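Long-range contacts in uracil-DNA glycosylase (Epstein-Barr virus, PDB 6LYJ), which belongs to the uracil-DNA glycosylase superfamily and has an alpha/beta fold built round a four-stranded parallel sheet: residues 70-74 and 146-152; 75-79 and 138-142. All coordinates share one frame. Numbering follows the deposited sequence.

Both contacts bring the loop between strands 64-65 and 85-89 against the chain that runs from helix 138-142 into strand 145-149. Contact 1 is the buried one: the indole of W74 meets leucines of strand 145-149 and of the loop that follows it by apolar and CH-pi packing. Contact 2, about 11 Å away between centres, lies at the surface, where the ring of F77 leans on a short helix that ends in an exposed serine. No direct hydrogen bond spans the two segments of either contact; each uses two bridging waters, between main-chain atoms in contact 1 and with a serine hydroxyl taking part in contact 2. The two contacts touch through M70 SD and R76 NH2, 3.7 Å apart.

Contact 1 (70-74 and 146-152); sequences MCMAW and LLLNTIL
Build 70-74 as a type I beta turn from M70 to A73, closed by A73 N to M70 O at 3.1 Å, with A73 and W74 starting a 3-10 segment. Opposite it, 146-149 is strand and 150-152 leaves it as loop. CA atoms come nearest at W74-L147 (6.1 Å) and C71-L152 (6.0 Å). W74, chi1 p and chi2 near -90°, points its CA-to-CB bond toward the strand, and its indole fills the gap. L146 (t, p) comes first along the second segment: its CD1 lies 3.8 Å from W74 CE3 at the ring edge and 3.3 Å from W74 O. L147 contributes main chain, its O 3.5 Å from W74 CB, while a water accepts from L147 N (3.0 Å) and lies 2.8 Å from W74 O. L148 (t, p) sets CD1 over the six-membered ring of W74, 3.8 Å from the centroid and 4° off the normal, a well-centred CH-pi contact. After the bend at T150, with I151 extended again, L152 (m, t) turns back toward the turn: its CD2 is 3.5 Å from W74 NE1 and its CD1 3.9 Å from M72 SD. A second water donates to C71 O and L152 O, both at 2.8 Å. Within 70-74, W74 NE1 gives a weak hydrogen bond to C71 O (3.0 Å, 123°). This is a tryptophan just after a beta turn, packed on the outermost strand of the parallel sheet and the loop leaving it. W34 of helix 32-38 meets W74 edge-to-face, helix 167-181 packs on M72, L146, L148 and L152, and strand 85-89 pairs with 146-148.

Contact 2 (75-79 and 138-142); sequences ARFCD and DAWAS
Segment 75-79 is irregular: A75 ends the 3-10 segment begun before it, R76 and F77 keep phi near -100° with psi close to zero, and C78 is extended (-162/164). It faces helix 138-142, a single short turn with S142 N bonded to D138 O at 2.8 Å. The CA atoms come closest at F77-S142, 4.8 Å.

The apolar part belongs to F77. With chi1 m and chi2 83°, its ring reaches along the helix: CG lies 3.5 Å from A141 CB and CE2 is 3.7 Å from D138 CB, the methylene of an acidic side chain. A141 points its methyl toward the loop, and such a small residue lets the ring come in close.

C78 CB makes van der Waals contact with the last helix carbonyls, 3.8 Å from A141 O and 4.1 Å from S142 O.

Polar contact centres on S142 and F77 O. S142 CA donates a CA-H...O contact to F77 O, 3.5 Å and nearly straight at 173°. S142 OG sits at the edge of the F77 ring, 3.6 Å from CD2. One water donates to F77 O (3.0 Å) and lies 2.6 Å from S142 OG; another donates to F77 O (3.1 Å) and to S142 O (2.9 Å), so the carbonyl of F77 is tied to the end of the helix through solvent.

This is an aromatic loop residue packing on a helix at the protein surface. Helix 32-38 backs the loop through W34 on A75 and L33 on D79, while W140, buried on helix 138-142, packs against helix 113-125, and strand 145-149 follows soon after.

Contact 1 (70-74 and 146-152)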
# COMPACT_ATOMS: atom_id res chain seq x y z
N MET A 70 7.87 -13.68 10.05
CA MET A 70 6.75 -12.76 10.00
C MET A 70 6.21 -12.55 8.59
O MET A 70 5.15 -11.92 8.45
CB MET A 70 7.15 -11.40 10.60
CG MET A 70 7.44 -11.43 12.09
SD MET A 70 6.01 -11.96 13.07
CE MET A 70 4.85 -10.64 12.71
N CYS A 71 6.89 -13.03 7.55
CA CYS A 71 6.41 -12.75 6.20
C CYS A 71 5.12 -13.49 5.87
O CYS A 71 4.46 -13.12 4.90
CB CYS A 71 7.49 -13.07 5.15
SG CYS A 71 7.80 -14.82 4.82
N MET A 72 4.74 -14.50 6.65
CA MET A 72 3.46 -15.18 6.51
C MET A 72 2.49 -14.86 7.64
O MET A 72 1.53 -15.61 7.85
CB MET A 72 3.65 -16.69 6.40
CG MET A 72 4.53 -17.14 5.24
SD MET A 72 3.89 -16.63 3.63
CE MET A 72 5.15 -17.29 2.54
N ALA A 73 2.74 -13.79 8.41
CA ALA A 73 1.86 -13.47 9.52
C ALA A 73 0.42 -13.26 9.06
O ALA A 73 -0.52 -13.60 9.79
CB ALA A 73 2.36 -12.23 10.26
N TRP A 74 0.24 -12.73 7.85
CA TRP A 74 -1.09 -12.51 7.28
C TRP A 74 -1.91 -13.78 7.19
O TRP A 74 -3.14 -13.70 7.04
CB TRP A 74 -0.97 -11.90 5.89
CG TRP A 74 -0.11 -12.72 4.97
CD1 TRP A 74 1.24 -12.62 4.79
CD2 TRP A 74 -0.54 -13.80 4.13
NE1 TRP A 74 1.67 -13.55 3.88
CE2 TRP A 74 0.60 -14.29 3.46
CE3 TRP A 74 -1.78 -14.39 3.88
CZ2 TRP A 74 0.53 -15.35 2.56
CZ3 TRP A 74 -1.84 -15.44 2.97
CH2 TRP A 74 -0.69 -15.91 2.33
N LEU A 146 -8.38 -10.75 5.26
CA LEU A 146 -7.05 -11.13 4.81
C LEU A 146 -6.35 -9.90 4.24
O LEU A 146 -6.79 -9.34 3.24
CB LEU A 146 -7.12 -12.25 3.77
CG LEU A 146 -5.78 -12.95 3.50
CD1 LEU A 146 -5.42 -13.82 4.69
CD2 LEU A 146 -5.80 -13.77 2.22
N LEU A 147 -5.27 -9.49 4.90
CA LEU A 147 -4.51 -8.30 4.53
C LEU A 147 -3.28 -8.76 3.77
O LEU A 147 -2.20 -8.96 4.34
CB LEU A 147 -4.15 -7.49 5.78
CG LEU A 147 -5.36 -6.95 6.56
CD1 LEU A 147 -5.01 -6.69 8.01
CD2 LEU A 147 -5.89 -5.69 5.90
N LEU A 148 -3.44 -8.93 2.46
CA LEU A 148 -2.47 -9.63 1.62
C LEU A 148 -1.71 -8.64 0.75
O LEU A 148 -2.29 -8.05 -0.17
CB LEU A 148 -3.18 -10.68 0.77
CG LEU A 148 -2.28 -11.44 -0.21
CD1 LEU A 148 -1.21 -12.21 0.55
CD2 LEU A 148 -3.13 -12.38 -1.08
N ASN A 149 -0.42 -8.48 1.03
CA ASN A 149 0.50 -7.82 0.10
C ASN A 149 0.83 -8.77 -1.04
O ASN A 149 1.14 -9.94 -0.81
CB ASN A 149 1.78 -7.41 0.83
CG ASN A 149 1.63 -6.11 1.60
OD1 ASN A 149 0.87 -5.23 1.22
ND2 ASN A 149 2.37 -6.00 2.70
N THR A 150 0.78 -8.27 -2.28
CA THR A 150 1.10 -9.13 -3.41
C THR A 150 2.57 -9.51 -3.43
O THR A 150 2.93 -10.58 -3.93
CB THR A 150 0.72 -8.44 -4.73
OG1 THR A 150 1.22 -7.10 -4.75
CG2 THR A 150 -0.79 -8.40 -4.91
N ILE A 151 3.44 -8.66 -2.88
CA ILE A 151 4.86 -8.95 -2.69
C ILE A 151 5.11 -9.05 -1.20
O ILE A 151 4.75 -8.14 -0.44
CB ILE A 151 5.75 -7.87 -3.34
CG1 ILE A 151 5.36 -7.63 -4.80
CG2 ILE A 151 7.22 -8.25 -3.24
CD1 ILE A 151 5.40 -8.88 -5.66
N LEU A 152 5.73 -10.14 -0.76
CA LEU A 152 5.76 -10.45 0.66
C LEU A 152 7.05 -10.03 1.36
O LEU A 152 7.10 -10.06 2.60
CB LEU A 152 5.52 -11.95 0.90
CG LEU A 152 4.11 -12.44 0.52
CD1 LEU A 152 3.96 -13.94 0.76
CD2 LEU A 152 3.05 -11.66 1.28
O HOH W 1 5.06 -10.40 4.43
O HOH W 2 -4.51 -11.21 7.24

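Contact 2 (75-79 and 138-142)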
# COMPACT_ATOMS: atom_id res chain seq x y z
N ALA A 75 -1.28 -14.95 7.26
CA ALA A 75 -1.99 -16.21 7.13
C ALA A 75 -2.32 -16.87 8.46
O ALA A 75 -2.96 -17.92 8.47
CB ALA A 75 -1.16 -17.18 6.27
N ARG A 76 -1.92 -16.28 9.58
CA ARG A 76 -2.00 -16.95 10.88
C ARG A 76 -3.12 -16.45 11.78
O ARG A 76 -3.20 -16.89 12.93
CB ARG A 76 -0.66 -16.84 11.62
CG ARG A 76 0.51 -17.50 10.89
CD ARG A 76 1.70 -17.70 11.83
NE ARG A 76 2.37 -16.45 12.20
CZ ARG A 76 3.49 -16.01 11.63
NH1 ARG A 76 4.07 -16.72 10.67
NH2 ARG A 76 4.03 -14.87 12.03
N PHE A 77 -4.00 -15.57 11.31
CA PHE A 77 -4.98 -14.98 12.21
C PHE A 77 -6.36 -15.61 12.12
O PHE A 77 -7.20 -15.36 13.00
CB PHE A 77 -5.14 -13.47 11.94
CG PHE A 77 -3.99 -12.64 12.43
CD1 PHE A 77 -2.84 -12.50 11.67
CD2 PHE A 77 -4.07 -11.97 13.65
CE1 PHE A 77 -1.78 -11.72 12.12
CE2 PHE A 77 -3.02 -11.20 14.10
CZ PHE A 77 -1.87 -11.07 13.34
N CYS A 78 -6.62 -16.45 11.12
CA CYS A 78 -7.90 -17.13 11.03
C CYS A 78 -7.75 -18.31 10.09
O CYS A 78 -6.79 -18.39 9.32
CB CYS A 78 -9.01 -16.19 10.53
SG CYS A 78 -8.90 -15.75 8.78
N ASP A 79 -8.72 -19.21 10.15
CA ASP A 79 -8.73 -20.31 9.20
C ASP A 79 -9.03 -19.75 7.81
O ASP A 79 -9.87 -18.86 7.68
CB ASP A 79 -9.79 -21.34 9.57
CG ASP A 79 -9.57 -21.94 10.95
OD1 ASP A 79 -8.52 -21.66 11.56
OD2 ASP A 79 -10.44 -22.70 11.41
N ASP A 138 -4.79 -6.22 13.64
CA ASP A 138 -4.89 -7.62 14.05
C ASP A 138 -6.35 -8.05 14.23
O ASP A 138 -6.71 -9.18 13.86
CB ASP A 138 -4.12 -7.87 15.34
CG ASP A 138 -2.64 -7.56 15.22
OD1 ASP A 138 -2.24 -6.91 14.23
OD2 ASP A 138 -1.86 -8.01 16.08
N ALA A 139 -7.19 -7.20 14.81
CA ALA A 139 -8.58 -7.58 15.07
C ALA A 139 -9.35 -7.81 13.77
O ALA A 139 -10.18 -8.74 13.68
CB ALA A 139 -9.26 -6.51 15.92
N TRP A 140 -9.06 -7.01 12.73
CA TRP A 140 -9.62 -7.30 11.42
C TRP A 140 -9.19 -8.67 10.93
O TRP A 140 -10.02 -9.47 10.48
CB TRP A 140 -9.17 -6.26 10.39
CG TRP A 140 -9.62 -4.86 10.61
CD1 TRP A 140 -10.32 -4.37 11.66
CD2 TRP A 140 -9.39 -3.76 9.72
NE1 TRP A 140 -10.55 -3.02 11.49
CE2 TRP A 140 -9.99 -2.63 10.30
CE3 TRP A 140 -8.75 -3.62 8.48
CZ2 TRP A 140 -9.95 -1.37 9.70
CZ3 TRP A 140 -8.71 -2.37 7.88
CH2 TRP A 140 -9.32 -1.26 8.49
N ALA A 141 -7.89 -8.96 11.01
CA ALA A 141 -7.39 -10.24 10.52
C ALA A 141 -8.03 -11.40 11.28
O ALA A 141 -8.41 -12.41 10.68
CB ALA A 141 -5.87 -10.29 10.63
N SER A 142 -8.18 -11.25 12.60
CA SER A 142 -8.79 -12.30 13.40
C SER A 142 -10.25 -12.50 13.04
O SER A 142 -10.78 -13.60 13.23
CB SER A 142 -8.65 -12.00 14.90
OG SER A 142 -7.29 -11.98 15.30
O HOH W 3 -6.47 -14.40 15.74
O HOH W 4 -9.89 -16.21 14.21